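Long-range contact in putative secreted protein (PDB 4PEY), which hydrolyses laminarin and laminarioligosaccharides from their non-reducing ends, releasing glucose and laminaribiose: residues Q508-V516 with G534-D542. The protein carries 1 engineered substitution. Residues are numbered along the deposited sequence; the frame is centred on the assembly and turned at random.
Sequences QQHGFQAPV and GQYEHVIND
Asn541 sets its carboxamide against both backbone polar atoms of Ala514. Asn541 OD1 accepts from Ala514 N at 2.9 Å through a lone pair, and Asn541 ND2 donates a hydrogen bond to Ala514 O, again 2.9 Å away and close to the amide plane. Asparagine suits the place because one short, flat group offers both an acceptor and a donor; a leucine here would probably leave both backbone atoms of Ala514 without these mates and let the chain beyond Gln513 drift from its neighbour. The main chain of Asn541 binds as well: its N donates to Phe512 O, while its O takes a bond from His510 ND1 (3.0 Å), histidine supplying a ring N-H at its edge, near the ring plane. The chi1 of 46°, which puts His510 CG between the backbone N and carbonyl carbon, turns ND1 to that oxygen, with Phe512 O over one ring face, toward the rim. Val539 O receives two N-H groups, in the carbonyl plane from Phe512 and from above that plane from Gly511. On the apolar side, Phe512 CB packs on Ile540 CG1 (3.7 Å), and the ring presents its edge to Val539 O. Farther along, Gln508 and Tyr536 run side by side, amide and ring planes 60° apart, with Gln508 CG 3.6 Å from Tyr536 CE2. Glutamine's flexible chain bends to bring its terminal donor, NE2, to His510 O and Tyr477 O; Tyr536 OH reaches Ser496. Glu537 OE2 makes a salt bridge with Lys475. Parallel pairing at Gln508 and Tyr536 and a separate single bridge at Phe512 and Ile540 fit successive coils of a right-handed parallel beta-helix, the fold of family 55, here near its C-terminal end.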
loop_
_atom_site.group_PDB
_atom_site.type_symbol
_atom_site.label_atom_id
_atom_site.label_comp_id
_atom_site.label_asym_id
_atom_site.label_seq_id
_atom_site.Cartn_x
_atom_site.Cartn_y
_atom_site.Cartn_z
ATOM N N GLN A 508 10.024 5.526 -23.985
ATOM C CA GLN A 508 9.839 6.283 -22.750
ATOM C C GLN A 508 11.191 6.906 -22.437
ATOM O O GLN A 508 12.156 6.177 -22.254
ATOM C CB GLN A 508 9.373 5.358 -21.619
ATOM C CG GLN A 508 9.301 5.999 -20.231
ATOM C CD GLN A 508 8.051 6.845 -20.020
ATOM O OE1 GLN A 508 7.016 6.635 -20.665
ATOM N NE2 GLN A 508 8.141 7.804 -19.106
ATOM N N GLN A 509 11.298 8.234 -22.413
ATOM C CA GLN A 509 12.632 8.827 -22.294
ATOM C C GLN A 509 13.331 8.412 -20.997
ATOM O O GLN A 509 14.526 8.100 -20.997
ATOM C CB GLN A 509 12.560 10.349 -22.387
ATOM C CG GLN A 509 13.895 11.013 -22.627
ATOM C CD GLN A 509 13.753 12.360 -23.332
ATOM O OE1 GLN A 509 12.923 12.533 -24.227
ATOM N NE2 GLN A 509 14.567 13.312 -22.933
ATOM N N HIS A 510 12.586 8.387 -19.897
ATOM C CA HIS A 510 13.166 8.026 -18.607
ATOM C C HIS A 510 12.099 7.593 -17.610
ATOM O O HIS A 510 10.907 7.872 -17.788
ATOM C CB HIS A 510 13.960 9.204 -18.030
ATOM C CG HIS A 510 13.240 10.517 -18.107
ATOM N ND1 HIS A 510 13.810 11.647 -18.653
ATOM C CD2 HIS A 510 11.988 10.874 -17.725
ATOM C CE1 HIS A 510 12.948 12.650 -18.589
ATOM N NE2 HIS A 510 11.833 12.206 -18.036
ATOM N N GLY A 511 12.527 6.901 -16.561
ATOM C CA GLY A 511 11.635 6.585 -15.459
ATOM C C GLY A 511 11.548 7.741 -14.472
ATOM O O GLY A 511 10.513 7.946 -13.832
ATOM N N PHE A 512 12.636 8.504 -14.368
ATOM C CA PHE A 512 12.805 9.519 -13.332
ATOM C C PHE A 512 13.265 10.831 -13.946
ATOM O O PHE A 512 14.026 10.831 -14.913
ATOM C CB PHE A 512 13.811 9.026 -12.288
ATOM C CG PHE A 512 13.446 7.695 -11.715
ATOM C CD1 PHE A 512 13.820 6.522 -12.354
ATOM C CD2 PHE A 512 12.674 7.615 -10.569
ATOM C CE1 PHE A 512 13.446 5.288 -11.846
ATOM C CE2 PHE A 512 12.303 6.391 -10.055
ATOM C CZ PHE A 512 12.684 5.223 -10.695
ATOM N N GLN A 513 12.798 11.944 -13.386
ATOM C CA GLN A 513 13.185 13.271 -13.858
ATOM C C GLN A 513 13.378 14.164 -12.642
ATOM O O GLN A 513 12.523 14.190 -11.750
ATOM C CB GLN A 513 12.128 13.869 -14.809
ATOM C CG GLN A 513 12.521 15.236 -15.371
ATOM C CD GLN A 513 11.407 15.918 -16.158
ATOM O OE1 GLN A 513 10.220 15.627 -15.980
ATOM N NE2 GLN A 513 11.791 16.840 -17.029
ATOM N N ALA A 514 14.506 14.873 -12.588
ATOM C CA ALA A 514 14.829 15.697 -11.424
ATOM C C ALA A 514 15.844 16.768 -11.789
ATOM O O ALA A 514 16.594 16.609 -12.750
ATOM C CB ALA A 514 15.370 14.827 -10.275
ATOM N N PRO A 515 15.870 17.871 -11.027
ATOM C CA PRO A 515 16.959 18.822 -11.252
ATOM C C PRO A 515 18.298 18.220 -10.840
ATOM O O PRO A 515 18.332 17.294 -10.022
ATOM C CB PRO A 515 16.581 20.007 -10.359
ATOM C CG PRO A 515 15.746 19.399 -9.267
ATOM C CD PRO A 515 14.955 18.311 -9.956
ATOM N N VAL A 516 19.380 18.730 -11.416
ATOM C CA VAL A 516 20.718 18.320 -11.027
ATOM C C VAL A 516 21.254 19.329 -10.013
ATOM O O VAL A 516 21.757 20.392 -10.383
ATOM C CB VAL A 516 21.656 18.207 -12.248
ATOM C CG1 VAL A 516 23.023 17.727 -11.818
ATOM C CG2 VAL A 516 21.059 17.248 -13.269
ATOM N N GLY A 534 8.084 -1.813 -25.971
ATOM C CA GLY A 534 8.604 -0.474 -25.753
ATOM C C GLY A 534 9.978 -0.548 -25.104
ATOM O O GLY A 534 10.410 -1.623 -24.681
ATOM N N GLN A 535 10.668 0.586 -25.023
ATOM C CA GLN A 535 11.960 0.658 -24.333
ATOM C C GLN A 535 12.107 2.005 -23.640
ATOM O O GLN A 535 11.478 2.990 -24.057
ATOM C CB GLN A 535 13.144 0.481 -25.302
ATOM C CG GLN A 535 13.133 -0.776 -26.187
ATOM C CD GLN A 535 13.527 -2.054 -25.454
ATOM O OE1 GLN A 535 13.883 -2.033 -24.281
ATOM N NE2 GLN A 535 13.475 -3.174 -26.164
ATOM N N TYR A 536 12.968 2.050 -22.619
ATOM C CA TYR A 536 13.431 3.308 -22.031
ATOM C C TYR A 536 14.656 3.818 -22.771
ATOM O O TYR A 536 15.503 3.028 -23.198
ATOM C CB TYR A 536 13.782 3.139 -20.549
ATOM C CG TYR A 536 12.591 2.897 -19.664
ATOM C CD1 TYR A 536 11.996 1.642 -19.597
ATOM C CD2 TYR A 536 12.067 3.922 -18.877
ATOM C CE1 TYR A 536 10.897 1.420 -18.791
ATOM C CE2 TYR A 536 10.962 3.709 -18.061
ATOM C CZ TYR A 536 10.383 2.450 -18.023
ATOM O OH TYR A 536 9.286 2.213 -17.220
ATOM N N GLU A 537 14.756 5.133 -22.921
ATOM C CA GLU A 537 15.945 5.733 -23.518
ATOM C C GLU A 537 17.035 5.932 -22.471
ATOM O O GLU A 537 18.231 5.885 -22.785
ATOM C CB GLU A 537 15.585 7.065 -24.186
ATOM C CG GLU A 537 14.602 6.876 -25.327
ATOM C CD GLU A 537 14.286 8.152 -26.073
ATOM O OE1 GLU A 537 14.180 9.215 -25.433
ATOM O OE2 GLU A 537 14.131 8.079 -27.310
ATOM N N HIS A 538 16.606 6.174 -21.233
ATOM C CA HIS A 538 17.501 6.446 -20.112
ATOM C C HIS A 538 16.824 6.035 -18.812
ATOM O O HIS A 538 15.642 5.690 -18.801
ATOM C CB HIS A 538 17.883 7.931 -20.052
ATOM C CG HIS A 538 18.677 8.398 -21.234
ATOM N ND1 HIS A 538 19.983 8.016 -21.446
ATOM C CD2 HIS A 538 18.346 9.206 -22.271
ATOM C CE1 HIS A 538 20.426 8.572 -22.562
ATOM N NE2 HIS A 538 19.453 9.300 -23.080
ATOM N N VAL A 539 17.574 6.090 -17.715
ATOM C CA VAL A 539 17.023 5.819 -16.390
ATOM C C VAL A 539 16.442 7.091 -15.761
ATOM O O VAL A 539 15.267 7.135 -15.383
ATOM C CB VAL A 539 18.100 5.224 -15.459
ATOM C CG1 VAL A 539 17.563 5.061 -14.045
ATOM C CG2 VAL A 539 18.580 3.881 -16.005
ATOM N N ILE A 540 17.275 8.118 -15.639
ATOM C CA ILE A 540 16.862 9.380 -15.038
ATOM C C ILE A 540 17.377 10.533 -15.895
ATOM O O ILE A 540 18.537 10.533 -16.295
ATOM C CB ILE A 540 17.379 9.513 -13.565
ATOM C CG1 ILE A 540 16.996 10.879 -12.979
ATOM C CG2 ILE A 540 18.891 9.244 -13.491
ATOM C CD1 ILE A 540 17.152 10.967 -11.454
ATOM N N ASN A 541 16.509 11.495 -16.198
ATOM C CA ASN A 541 16.863 12.584 -17.105
ATOM C C ASN A 541 17.427 12.024 -18.416
ATOM O O ASN A 541 16.729 11.300 -19.125
ATOM C CB ASN A 541 17.864 13.533 -16.446
ATOM C CG ASN A 541 17.280 14.258 -15.242
ATOM O OD1 ASN A 541 16.085 14.155 -14.950
ATOM N ND2 ASN A 541 18.122 15.000 -14.542
ATOM N N ASP A 542 18.687 12.340 -18.722
ATOM C CA ASP A 542 19.363 11.792 -19.898
ATOM C C ASP A 542 20.533 10.884 -19.495
ATOM O O ASP A 542 21.486 10.674 -20.271
ATOM C CB ASP A 542 19.844 12.930 -20.803
ATOM C CG ASP A 542 20.742 13.929 -20.074
ATOM O OD1 ASP A 542 21.396 14.740 -20.766
ATOM O OD2 ASP A 542 20.801 13.911 -18.821
#